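Local coordinates for protein cytochrome c, putative (Shewanella oneidensis, PDB 1SP3) that carries eight c-type hemes and probably works as a respiratory oxidoreductase, the octaheme tetrathionate reductase of its bacterium, at residues Met248-Ser253 with Gly276-Glu281; Ala289-Thr294 with Tyr327-His332. All coordinates share one frame; numbering follows the deposited sequence.

Contacts 1 and 2 lie in one mixed beta sheet, their centres 22 Å apart. Along the chain they come in series: 248-253 pairs with 276-281 before 289-294 pairs with 327-332, and strand 276-281 is followed directly by strand 287-291. Strand 325-339 joins the two, because it runs parallel beside strand 246-251 and antiparallel beside strand 287-291. They also touch directly, Met248 O lying 3.2 Å from His332 CD2. Side chains of both come near heme: Trp250 is about 8 Å, and Tyr291 about 7 Å, from a bound heme c. Both contacts therefore lie close to the heme sites, with these two side chains near heme but not touching it.

Contact 1: residues Met248-Ser253 with Gly276-Glu281; sequences MQWDWS and GNFVWE
The carbonyl oxygen of Val279 takes two backbone donors. Met248 N reaches it in a nearly straight bond of 2.7 Å, and Gln249 N adds a weak one at 3.3 Å. Two successive residues facing one define a classic beta bulge, here in antiparallel strands whose short axes run at 175° to each other. Past the bulge the ladder is regular: Val279 N returns a bond to Gln249 O, and Asp251 and Asn277 form a hydrogen-bonded pair in which Asp251 N reaches Asn277 O at 2.8 Å. Strand 325-339 flanks 246-251 in the same mixed sheet.

Between these lies the non-hydrogen-bonded pair Trp250 and Phe278, on the sheet face opposite to Gln249 and Val279. With CG anti to the backbone N (chi1 -169°), Trp250 CG comes 3.7 Å from Phe278 CE2. Phe278 turns its edge to the indole in a T-shaped stack with planes at 88°, its CE2 3.5 Å from Trp250 CE2. Trp252 NE1, bonded to Phe63 O, lies over the other indole face, while Trp250 NE1 bonds to Lys275 O. An alanine at Trp250 would probably leave the Phe278 edge and the Trp252 ring facing a gap and Lys275 O without its indole donor. The Trp250 side chain is about 7 Å from that of Lys153, a heme-binding residue.

Gly276 closes the pairing with its CA 3.0 Å from Asp251 O, where a side chain would clash. On the other sheet face, Gln249 lies beside Val279, with Gln249 OE1 3.5 Å from Val279 CG2.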
loop_
_atom_site.group_PDB
_atom_site.type_symbol
_atom_site.label_atom_id
_atom_site.label_comp_id
_atom_site.label_asym_id
_atom_site.label_seq_id
_atom_site.Cartn_x
_atom_site.Cartn_y
_atom_site.Cartn_z
ATOM N N MET A 248 8.936 4.923 9.527
ATOM C CA MET A 248 9.540 3.628 9.729
ATOM C C MET A 248 9.002 2.940 10.995
ATOM O O MET A 248 8.959 1.705 11.056
ATOM C CB MET A 248 11.079 3.735 9.765
ATOM C CG MET A 248 11.667 4.280 8.384
ATOM S SD MET A 248 11.403 3.162 6.906
ATOM C CE MET A 248 12.323 1.582 7.330
ATOM N N GLN A 249 8.558 3.702 11.972
ATOM C CA GLN A 249 7.979 3.103 13.225
ATOM C C GLN A 249 6.812 3.916 13.685
ATOM O O GLN A 249 6.838 5.110 13.556
ATOM C CB GLN A 249 8.967 3.095 14.372
ATOM C CG GLN A 249 10.369 2.612 13.933
ATOM C CD GLN A 249 11.350 2.523 15.066
ATOM O OE1 GLN A 249 12.559 2.747 14.852
ATOM N NE2 GLN A 249 10.850 2.242 16.280
ATOM N N TRP A 250 5.800 3.235 14.213
ATOM C CA TRP A 250 4.610 3.848 14.809
ATOM C C TRP A 250 4.290 3.037 16.101
ATOM O O TRP A 250 3.691 1.937 16.054
ATOM C CB TRP A 250 3.415 3.766 13.849
ATOM C CG TRP A 250 2.224 4.580 14.240
ATOM C CD1 TRP A 250 1.786 4.917 15.539
ATOM C CD2 TRP A 250 1.250 5.132 13.333
ATOM N NE1 TRP A 250 0.610 5.623 15.436
ATOM C CE2 TRP A 250 0.270 5.773 14.103
ATOM C CE3 TRP A 250 1.111 5.119 11.943
ATOM C CZ2 TRP A 250 -0.807 6.425 13.538
ATOM C CZ3 TRP A 250 0.053 5.783 11.371
ATOM C CH2 TRP A 250 -0.906 6.415 12.165
ATOM N N ASP A 251 4.635 3.659 17.239
ATOM C CA ASP A 251 4.321 3.175 18.556
ATOM C C ASP A 251 3.073 3.879 19.096
ATOM O O ASP A 251 3.128 5.070 19.578
ATOM C CB ASP A 251 5.528 3.473 19.465
ATOM C CG ASP A 251 5.389 2.858 20.854
ATOM O OD1 ASP A 251 4.290 2.332 21.201
ATOM O OD2 ASP A 251 6.379 2.825 21.632
ATOM N N TRP A 252 1.961 3.165 19.023
ATOM C CA TRP A 252 0.652 3.640 19.514
ATOM C C TRP A 252 0.583 3.641 21.070
ATOM O O TRP A 252 -0.246 4.283 21.638
ATOM C CB TRP A 252 -0.464 2.717 19.022
ATOM C CG TRP A 252 -1.001 2.945 17.624
ATOM C CD1 TRP A 252 -0.689 2.225 16.496
ATOM C CD2 TRP A 252 -1.964 3.934 17.212
ATOM N NE1 TRP A 252 -1.397 2.709 15.424
ATOM C CE2 TRP A 252 -2.183 3.760 15.836
ATOM C CE3 TRP A 252 -2.691 4.939 17.887
ATOM C CZ2 TRP A 252 -3.118 4.554 15.095
ATOM C CZ3 TRP A 252 -3.542 5.752 17.152
ATOM C CH2 TRP A 252 -3.781 5.535 15.779
ATOM N N SER A 253 1.458 2.909 21.743
ATOM C CA SER A 253 1.364 2.722 23.195
ATOM C C SER A 253 1.524 3.992 23.976
ATOM O O SER A 253 0.914 4.168 25.028
ATOM C CB SER A 253 2.380 1.661 23.688
ATOM O OG SER A 253 3.703 2.164 23.530
ATOM N N GLY A 276 0.886 8.580 19.010
ATOM C CA GLY A 276 2.000 7.869 19.669
ATOM C C GLY A 276 3.335 8.361 19.117
ATOM O O GLY A 276 3.416 9.478 18.708
ATOM N N ASN A 277 4.396 7.553 19.148
ATOM C CA ASN A 277 5.703 7.978 18.652
ATOM C C ASN A 277 5.985 7.467 17.281
ATOM O O ASN A 277 5.585 6.325 16.974
ATOM C CB ASN A 277 6.831 7.471 19.542
ATOM C CG ASN A 277 7.015 8.364 20.767
ATOM O OD1 ASN A 277 7.719 9.335 20.708
ATOM N ND2 ASN A 277 6.251 8.104 21.823
ATOM N N PHE A 278 6.687 8.292 16.480
ATOM C CA PHE A 278 7.148 7.961 15.134
ATOM C C PHE A 278 8.680 8.052 14.958
ATOM O O PHE A 278 9.392 8.780 15.696
ATOM C CB PHE A 278 6.561 8.959 14.150
ATOM C CG PHE A 278 5.071 9.122 14.217
ATOM C CD1 PHE A 278 4.517 10.405 14.239
ATOM C CD2 PHE A 278 4.231 8.041 14.218
ATOM C CE1 PHE A 278 3.130 10.555 14.288
ATOM C CE2 PHE A 278 2.871 8.175 14.266
ATOM C CZ PHE A 278 2.305 9.427 14.287
ATOM N N VAL A 279 9.202 7.258 14.022
ATOM C CA VAL A 279 10.564 7.436 13.510
ATOM C C VAL A 279 10.394 7.549 11.973
ATOM O O VAL A 279 9.647 6.793 11.364
ATOM C CB VAL A 279 11.486 6.254 13.922
ATOM C CG1 VAL A 279 12.932 6.459 13.400
ATOM C CG2 VAL A 279 11.504 6.057 15.502
ATOM N N TRP A 280 11.013 8.561 11.399
ATOM C CA TRP A 280 10.992 8.809 10.028
ATOM C C TRP A 280 12.352 8.614 9.509
ATOM O O TRP A 280 13.324 8.786 10.259
ATOM C CB TRP A 280 10.625 10.258 9.812
ATOM C CG TRP A 280 9.221 10.571 10.276
ATOM C CD1 TRP A 280 8.826 10.910 11.549
ATOM C CD2 TRP A 280 8.040 10.592 9.459
ATOM N NE1 TRP A 280 7.459 11.100 11.559
ATOM C CE2 TRP A 280 6.962 10.957 10.283
ATOM C CE3 TRP A 280 7.788 10.351 8.098
ATOM C CZ2 TRP A 280 5.635 11.091 9.788
ATOM C CZ3 TRP A 280 6.451 10.451 7.607
ATOM C CH2 TRP A 280 5.406 10.819 8.442
ATOM N N GLU A 281 12.440 8.259 8.213
ATOM C CA GLU A 281 13.755 8.092 7.536
ATOM C C GLU A 281 13.620 8.492 6.086
ATOM O O GLU A 281 12.549 8.310 5.454
ATOM C CB GLU A 281 14.270 6.677 7.633
ATOM C CG GLU A 281 15.791 6.587 7.501
ATOM C CD GLU A 281 16.356 5.161 7.409
ATOM O OE1 GLU A 281 15.769 4.226 8.025
ATOM O OE2 GLU A 281 17.419 4.991 6.713
#

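Contact 2: residues Ala289-Thr294 with Tyr327-His332; sequences AWYNGT and YPFKVH
Tyr291 packs into the corner made by Tyr327 and Phe329, and the three rings form a buried aromatic cluster where strand 287-291 meets strand 325-339. Within the two segments the backbone pairing is brief. Ala289 and Tyr327 make one antiparallel hydrogen-bonded pair, with Ala289 N to Tyr327 O at 2.9 Å and Tyr327 N to Ala289 O at 3.0 Å; backbone bonds of Tyr291 with Lys325 and of Phe329 with Gln287 extend it. The N-to-C directions of the short segments make 113°, and beyond the pair side chains bridge them.

The Tyr291 CB forms a bump received by both partners, 3.7 Å from Tyr327 CD1 and 4.0 Å from Phe329 CZ. With CG anti to the backbone N (chi1 179°), Tyr291 CG, where the ring starts, comes 4.1 Å from Phe329 CZ. Farther out, Tyr291 CD2 stands over one face of the Tyr327 ring, toward its rim, in an edge-to-face stack with planes at 86°. A second edge-to-face pair reverses the roles: Phe329 presents its edge toward the Tyr291 face. Tyr291 is therefore edge to one neighbour and face to the other. Gly293 N, from its own segment, lies over the centre of a Tyr291 face.

Phe329 packs against Ala289 as well. Its CE1 comes 3.8 Å from Ala289 O and 4.1 Å from Ala289 CB, so the small methyl leaves room for the ring. The Tyr291 side chain is about 4 Å from that of Met197, a heme-binding residue.

Ring edges and faces are matched without side-chain polar bonds across the segments, so the cluster probably depends on complementary shape, while the buried Tyr291 OH is satisfied by Gly198 N.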
loop_
_atom_site.group_PDB
_atom_site.type_symbol
_atom_site.label_atom_id
_atom_site.label_comp_id
_atom_site.label_asym_id
_atom_site.label_seq_id
_atom_site.Cartn_x
_atom_site.Cartn_y
_atom_site.Cartn_z
ATOM N N ALA A 289 14.490 -10.114 1.164
ATOM C CA ALA A 289 13.980 -11.380 1.649
ATOM C C ALA A 289 13.656 -12.295 0.493
ATOM O O ALA A 289 13.281 -11.801 -0.573
ATOM C CB ALA A 289 12.793 -11.198 2.644
ATOM N N TRP A 290 13.851 -13.608 0.683
ATOM C CA TRP A 290 13.268 -14.580 -0.214
ATOM C C TRP A 290 11.792 -14.338 -0.447
ATOM O O TRP A 290 11.005 -14.118 0.506
ATOM C CB TRP A 290 13.490 -16.036 0.261
ATOM C CG TRP A 290 14.935 -16.422 0.248
ATOM C CD1 TRP A 290 15.774 -16.562 1.330
ATOM C CD2 TRP A 290 15.738 -16.607 -0.917
ATOM N NE1 TRP A 290 17.049 -16.849 0.903
ATOM C CE2 TRP A 290 17.065 -16.852 -0.473
ATOM C CE3 TRP A 290 15.475 -16.558 -2.310
ATOM C CZ2 TRP A 290 18.095 -17.118 -1.347
ATOM C CZ3 TRP A 290 16.471 -16.835 -3.164
ATOM C CH2 TRP A 290 17.778 -17.093 -2.696
ATOM N N TYR A 291 11.400 -14.371 -1.720
ATOM C CA TYR A 291 9.996 -14.219 -2.028
ATOM C C TYR A 291 9.660 -15.082 -3.199
ATOM O O TYR A 291 10.241 -14.918 -4.277
ATOM C CB TYR A 291 9.671 -12.738 -2.342
ATOM C CG TYR A 291 8.202 -12.403 -2.709
ATOM C CD1 TYR A 291 7.134 -12.707 -1.837
ATOM C CD2 TYR A 291 7.895 -11.787 -3.931
ATOM C CE1 TYR A 291 5.816 -12.388 -2.182
ATOM C CE2 TYR A 291 6.545 -11.459 -4.285
ATOM C CZ TYR A 291 5.534 -11.748 -3.365
ATOM O OH TYR A 291 4.231 -11.483 -3.734
ATOM N N ASN A 292 8.632 -15.917 -3.022
ATOM C CA ASN A 292 8.144 -16.809 -4.112
ATOM C C ASN A 292 6.755 -16.484 -4.635
ATOM O O ASN A 292 6.136 -17.310 -5.316
ATOM C CB ASN A 292 8.107 -18.275 -3.620
ATOM C CG ASN A 292 7.053 -18.496 -2.484
ATOM O OD1 ASN A 292 6.170 -17.642 -2.251
ATOM N ND2 ASN A 292 7.181 -19.586 -1.764
ATOM N N GLY A 293 6.250 -15.286 -4.370
ATOM C CA GLY A 293 4.917 -14.987 -4.875
ATOM C C GLY A 293 3.836 -15.157 -3.781
ATOM O O GLY A 293 2.722 -14.688 -3.920
ATOM N N THR A 294 4.153 -15.823 -2.677
ATOM C CA THR A 294 3.154 -15.898 -1.626
ATOM C C THR A 294 3.633 -15.160 -0.382
ATOM O O THR A 294 4.851 -14.959 -0.165
ATOM C CB THR A 294 2.736 -17.395 -1.276
ATOM O OG1 THR A 294 3.916 -18.104 -0.986
ATOM C CG2 THR A 294 2.314 -18.146 -2.503
ATOM N N TYR A 327 14.164 -10.356 -3.015
ATOM C CA TYR A 327 13.468 -9.121 -3.425
ATOM C C TYR A 327 13.647 -8.093 -2.311
ATOM O O TYR A 327 13.878 -8.480 -1.141
ATOM C CB TYR A 327 11.962 -9.378 -3.506
ATOM C CG TYR A 327 11.468 -9.930 -4.873
ATOM C CD1 TYR A 327 11.573 -11.330 -5.166
ATOM C CD2 TYR A 327 10.857 -9.074 -5.833
ATOM C CE1 TYR A 327 11.130 -11.851 -6.351
ATOM C CE2 TYR A 327 10.373 -9.598 -7.124
ATOM C CZ TYR A 327 10.503 -10.998 -7.331
ATOM O OH TYR A 327 10.169 -11.573 -8.512
ATOM N N PRO A 328 13.411 -6.809 -2.633
ATOM C CA PRO A 328 13.527 -5.717 -1.677
ATOM C C PRO A 328 12.178 -5.301 -1.126
ATOM O O PRO A 328 11.151 -5.272 -1.824
ATOM C CB PRO A 328 14.026 -4.553 -2.554
ATOM C CG PRO A 328 13.348 -4.786 -3.856
ATOM C CD PRO A 328 13.085 -6.285 -3.992
ATOM N N PHE A 329 12.219 -4.884 0.125
ATOM C CA PHE A 329 11.015 -4.634 0.849
ATOM C C PHE A 329 11.165 -3.422 1.770
ATOM O O PHE A 329 12.238 -3.183 2.359
ATOM C CB PHE A 329 10.694 -5.844 1.748
ATOM C CG PHE A 329 10.206 -7.028 1.000
ATOM C CD1 PHE A 329 11.119 -7.992 0.509
ATOM C CD2 PHE A 329 8.840 -7.179 0.747
ATOM C CE1 PHE A 329 10.677 -9.083 -0.137
ATOM C CE2 PHE A 329 8.373 -8.281 0.040
ATOM C CZ PHE A 329 9.323 -9.228 -0.411
ATOM N N LYS A 330 10.071 -2.718 1.929
ATOM C CA LYS A 330 9.973 -1.760 2.985
ATOM C C LYS A 330 9.300 -2.412 4.204
ATOM O O LYS A 330 8.283 -3.176 4.085
ATOM C CB LYS A 330 9.209 -0.501 2.564
ATOM C CG LYS A 330 8.834 0.319 3.827
ATOM C CD LYS A 330 8.262 1.653 3.534
ATOM C CE LYS A 330 8.183 2.453 4.916
ATOM N NZ LYS A 330 6.850 3.041 5.063
ATOM N N VAL A 331 9.890 -2.171 5.369
ATOM C CA VAL A 331 9.425 -2.854 6.576
ATOM C C VAL A 331 9.067 -1.791 7.619
ATOM O O VAL A 331 9.881 -0.928 7.930
ATOM C CB VAL A 331 10.520 -3.756 7.161
ATOM C CG1 VAL A 331 10.075 -4.367 8.536
ATOM C CG2 VAL A 331 10.957 -4.871 6.100
ATOM N N HIS A 332 7.850 -1.777 8.075
ATOM C CA HIS A 332 7.428 -0.764 9.045
ATOM C C HIS A 332 7.207 -1.495 10.413
ATOM O O HIS A 332 6.655 -2.593 10.391
ATOM C CB HIS A 332 6.138 -0.145 8.565
ATOM C CG HIS A 332 5.586 0.873 9.515
ATOM N ND1 HIS A 332 4.392 0.704 10.173
ATOM C CD2 HIS A 332 6.044 2.101 9.876
ATOM C CE1 HIS A 332 4.121 1.787 10.886
ATOM N NE2 HIS A 332 5.120 2.642 10.737
#